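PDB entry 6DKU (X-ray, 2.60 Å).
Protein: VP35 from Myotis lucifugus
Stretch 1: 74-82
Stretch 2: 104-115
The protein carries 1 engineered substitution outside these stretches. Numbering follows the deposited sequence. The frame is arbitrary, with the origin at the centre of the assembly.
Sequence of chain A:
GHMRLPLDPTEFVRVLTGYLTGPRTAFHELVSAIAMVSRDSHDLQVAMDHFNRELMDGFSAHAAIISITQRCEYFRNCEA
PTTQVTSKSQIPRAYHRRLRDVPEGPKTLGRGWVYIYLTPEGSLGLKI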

# COMPACT_ATOMS: atom_id res chain seq x y z
N TYR A 74 6.56 -9.19 7.84
CA TYR A 74 7.47 -8.19 7.29
C TYR A 74 6.72 -6.89 6.98
O TYR A 74 7.03 -5.84 7.54
N PHE A 75 5.74 -6.96 6.08
CA PHE A 75 4.98 -5.76 5.71
C PHE A 75 4.31 -5.13 6.92
O PHE A 75 4.13 -3.91 6.96
N ARG A 76 3.93 -5.94 7.91
CA ARG A 76 3.31 -5.41 9.11
C ARG A 76 4.21 -4.37 9.77
O ARG A 76 3.76 -3.27 10.12
N ASN A 77 5.50 -4.68 9.92
CA ASN A 77 6.45 -3.81 10.61
C ASN A 77 7.19 -2.85 9.68
O ASN A 77 8.29 -2.41 10.01
N CYS A 78 6.63 -2.53 8.53
CA CYS A 78 7.37 -1.83 7.50
C CYS A 78 7.00 -0.35 7.52
O CYS A 78 5.82 0.00 7.68
N GLU A 79 8.01 0.49 7.39
CA GLU A 79 7.78 1.92 7.22
C GLU A 79 6.98 2.16 5.95
O GLU A 79 7.28 1.59 4.89
N ALA A 80 5.96 3.00 6.05
CA ALA A 80 5.20 3.38 4.87
C ALA A 80 6.12 4.06 3.87
O ALA A 80 7.00 4.83 4.25
N PRO A 81 5.95 3.79 2.58
CA PRO A 81 6.83 4.40 1.58
C PRO A 81 6.55 5.89 1.40
O PRO A 81 5.44 6.37 1.63
N THR A 82 7.58 6.61 0.97
CA THR A 82 7.47 8.04 0.71
C THR A 82 7.33 8.28 -0.79
O THR A 82 8.03 7.67 -1.59
N GLU A 104 6.47 11.59 14.39
CA GLU A 104 7.87 11.21 14.30
C GLU A 104 8.01 9.73 14.59
O GLU A 104 7.38 9.20 15.51
N GLY A 105 8.84 9.06 13.79
CA GLY A 105 9.17 7.68 14.04
C GLY A 105 8.34 6.70 13.24
O GLY A 105 7.93 6.97 12.11
N PRO A 106 8.08 5.53 13.82
CA PRO A 106 7.46 4.43 13.06
C PRO A 106 6.09 4.74 12.48
O PRO A 106 5.06 4.61 13.16
N LYS A 107 6.05 5.15 11.20
CA LYS A 107 4.80 5.25 10.44
C LYS A 107 4.61 3.93 9.70
O LYS A 107 4.88 3.80 8.50
N THR A 108 4.11 2.94 10.43
CA THR A 108 4.11 1.56 9.96
C THR A 108 2.93 1.27 9.04
O THR A 108 1.86 1.87 9.15
N LEU A 109 3.15 0.33 8.11
CA LEU A 109 2.03 -0.15 7.30
C LEU A 109 0.99 -0.83 8.17
O LEU A 109 -0.22 -0.69 7.94
N GLY A 110 1.44 -1.57 9.19
CA GLY A 110 0.51 -2.25 10.09
C GLY A 110 -0.45 -1.30 10.78
O GLY A 110 -1.62 -1.64 10.99
N ARG A 111 0.02 -0.10 11.13
CA ARG A 111 -0.87 0.88 11.73
C ARG A 111 -1.72 1.62 10.70
O ARG A 111 -2.33 2.65 11.03
N GLY A 112 -1.77 1.14 9.45
CA GLY A 112 -2.70 1.63 8.46
C GLY A 112 -2.16 2.68 7.51
O GLY A 112 -2.88 3.05 6.57
N TRP A 113 -0.95 3.20 7.73
CA TRP A 113 -0.39 4.17 6.80
C TRP A 113 -0.25 3.54 5.42
O TRP A 113 -0.06 2.33 5.28
N VAL A 114 -0.35 4.38 4.39
CA VAL A 114 -0.16 3.93 3.02
C VAL A 114 0.95 4.75 2.38
O VAL A 114 1.97 4.21 1.94
N TYR A 115 0.77 6.06 2.34
CA TYR A 115 1.78 6.94 1.77
C TYR A 115 2.13 8.05 2.75
O TYR A 115 1.25 8.60 3.42

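Leu 109, Pro 81 and Ala 80 lose the most surface in this contact, 75, 62 and 61 Å² of the 551 Å² buried in total, and the packing is best read from them. Two backbone hydrogen bonds flank the contact: Leu 109 N donates to Cys 78 O (2.7 Å, 157°) and Ala 80 N donates to Lys 107 O (2.8 Å, 165°), the pair of bonds that bridges Glu 79 with Thr 108. In this register, the CA-to-CB bonds of both Ala 80 and Leu 109 point toward the other stretch.

Leu 109 adopts chi1 m and chi2 t. Its CD2 lies 4.1 Å from Ala 80 CB and 4.2 Å from Pro 81 CD, while its CD1 is 4.4 Å from Cys 78 CB, so the forked end meets three residues of the first stretch. Nearer its root, Leu 109 CB sits 3.3 Å from Phe 75 O. The small Ala 80 methyl also reaches Trp 113, CB to CB at 3.7 Å; the Trp 113 indole, with chi1 m, leads away. Pro 81, its ring C-gamma endo, places CD 3.3 Å from Val 114 O and CG 4.0 Å from Tyr 115 CD1, at the edge of that ring and near its plane. Tyr 115 has chi1 m; its CB points away, but the ring end comes nearer.

The side-chain polar contacts involve other residues. Glu 79, m at chi1 and chi2, starts away yet brings OE1 to Lys 107 N in a weak hydrogen bond (3.1 Å, 135°). Thr 108, chi1 t, holds OG1 2.6 Å from Arg 76 O, but the angle is poor for a hydrogen bond; Gly 110 N donates to Thr 108 OG1 (2.9 Å) and weakly to Arg 76 O (3.0 Å). An ideal CB on Gly 110 would clash with Arg 76 O at 2.7 Å.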

# COMPACT_ATOMS: atom_id res chain seq x y z
CB TYR A 74 8.18 -8.71 6.05
CG TYR A 74 8.95 -7.61 5.37
CD1 TYR A 74 10.02 -7.00 6.01
CD2 TYR A 74 8.55 -7.11 4.14
CE1 TYR A 74 10.72 -5.96 5.40
CE2 TYR A 74 9.23 -6.08 3.53
CZ TYR A 74 10.31 -5.51 4.16
OH TYR A 74 10.98 -4.47 3.54
CB PHE A 75 3.93 -6.10 4.65
CG PHE A 75 4.53 -6.62 3.39
CD1 PHE A 75 5.07 -5.75 2.46
CD2 PHE A 75 4.58 -7.98 3.14
CE1 PHE A 75 5.62 -6.22 1.30
CE2 PHE A 75 5.13 -8.47 1.98
CZ PHE A 75 5.65 -7.59 1.05
CB ARG A 76 3.00 -6.56 10.07
CG ARG A 76 2.25 -6.19 11.33
CD ARG A 76 2.34 -7.33 12.34
NE ARG A 76 2.02 -6.90 13.70
CZ ARG A 76 2.81 -6.13 14.45
NH1 ARG A 76 3.97 -5.70 13.98
NH2 ARG A 76 2.43 -5.80 15.68
CB ASN A 77 7.48 -4.65 11.37
CG ASN A 77 6.88 -5.33 12.55
OD1 ASN A 77 5.97 -4.81 13.18
ND2 ASN A 77 7.39 -6.52 12.88
CB CYS A 78 7.09 -2.44 6.13
SG CYS A 78 8.48 -2.46 5.00
CB GLU A 79 9.11 2.65 7.13
CG GLU A 79 9.68 3.10 8.47
CD GLU A 79 8.83 4.15 9.15
OE1 GLU A 79 8.95 4.29 10.38
OE2 GLU A 79 8.03 4.83 8.46
CB ALA A 80 4.06 4.33 5.25
CB PRO A 81 6.51 3.63 0.30
CG PRO A 81 5.09 3.20 0.48
CD PRO A 81 4.95 2.91 1.95
CB THR A 82 8.70 8.77 1.25
OG1 THR A 82 9.04 8.19 2.52
CG2 THR A 82 8.46 10.27 1.39
CB GLU A 104 8.73 12.02 15.27
CG GLU A 104 9.14 13.39 14.74
CD GLU A 104 10.00 13.31 13.49
OE1 GLU A 104 10.17 14.36 12.82
OE2 GLU A 104 10.52 12.22 13.16
CB PRO A 106 7.38 3.30 14.09
CG PRO A 106 8.46 3.60 15.07
CD PRO A 106 8.49 5.10 15.17
CB LYS A 107 4.84 6.44 9.49
CG LYS A 107 4.35 7.74 10.09
CD LYS A 107 5.48 8.49 10.79
CE LYS A 107 6.61 8.85 9.84
NZ LYS A 107 7.51 9.90 10.41
CB THR A 108 4.09 0.61 11.16
OG1 THR A 108 3.75 -0.71 10.72
CG2 THR A 108 3.11 1.07 12.24
CB LEU A 109 2.53 -1.12 6.22
CG LEU A 109 3.22 -0.58 4.97
CD1 LEU A 109 3.34 -1.68 3.93
CD2 LEU A 109 2.47 0.61 4.41
CB ARG A 111 -0.06 1.87 12.58
CG ARG A 111 -0.77 2.30 13.88
CD ARG A 111 -0.58 3.79 14.18
NE ARG A 111 0.78 4.24 13.87
CZ ARG A 111 1.16 5.51 13.83
NH1 ARG A 111 0.28 6.48 14.06
NH2 ARG A 111 2.42 5.81 13.53
CB TRP A 113 0.97 4.68 7.28
CG TRP A 113 0.91 5.45 8.56
CD1 TRP A 113 1.26 5.01 9.79
CD2 TRP A 113 0.46 6.80 8.73
NE1 TRP A 113 1.06 6.00 10.72
CE2 TRP A 113 0.57 7.11 10.09
CE3 TRP A 113 -0.04 7.78 7.86
CZ2 TRP A 113 0.21 8.35 10.61
CZ3 TRP A 113 -0.40 9.01 8.38
CH2 TRP A 113 -0.27 9.28 9.74
CB VAL A 114 -1.46 4.03 2.20
CG1 VAL A 114 -1.23 3.48 0.79
CG2 VAL A 114 -2.59 3.28 2.90
CB TYR A 115 1.31 7.59 0.46
CG TYR A 115 1.32 6.70 -0.75
CD1 TYR A 115 2.13 5.56 -0.80
CD2 TYR A 115 0.53 6.99 -1.85
CE1 TYR A 115 2.13 4.75 -1.91
CE2 TYR A 115 0.52 6.18 -2.96
CZ TYR A 115 1.33 5.06 -2.99
OH TYR A 115 1.32 4.26 -4.11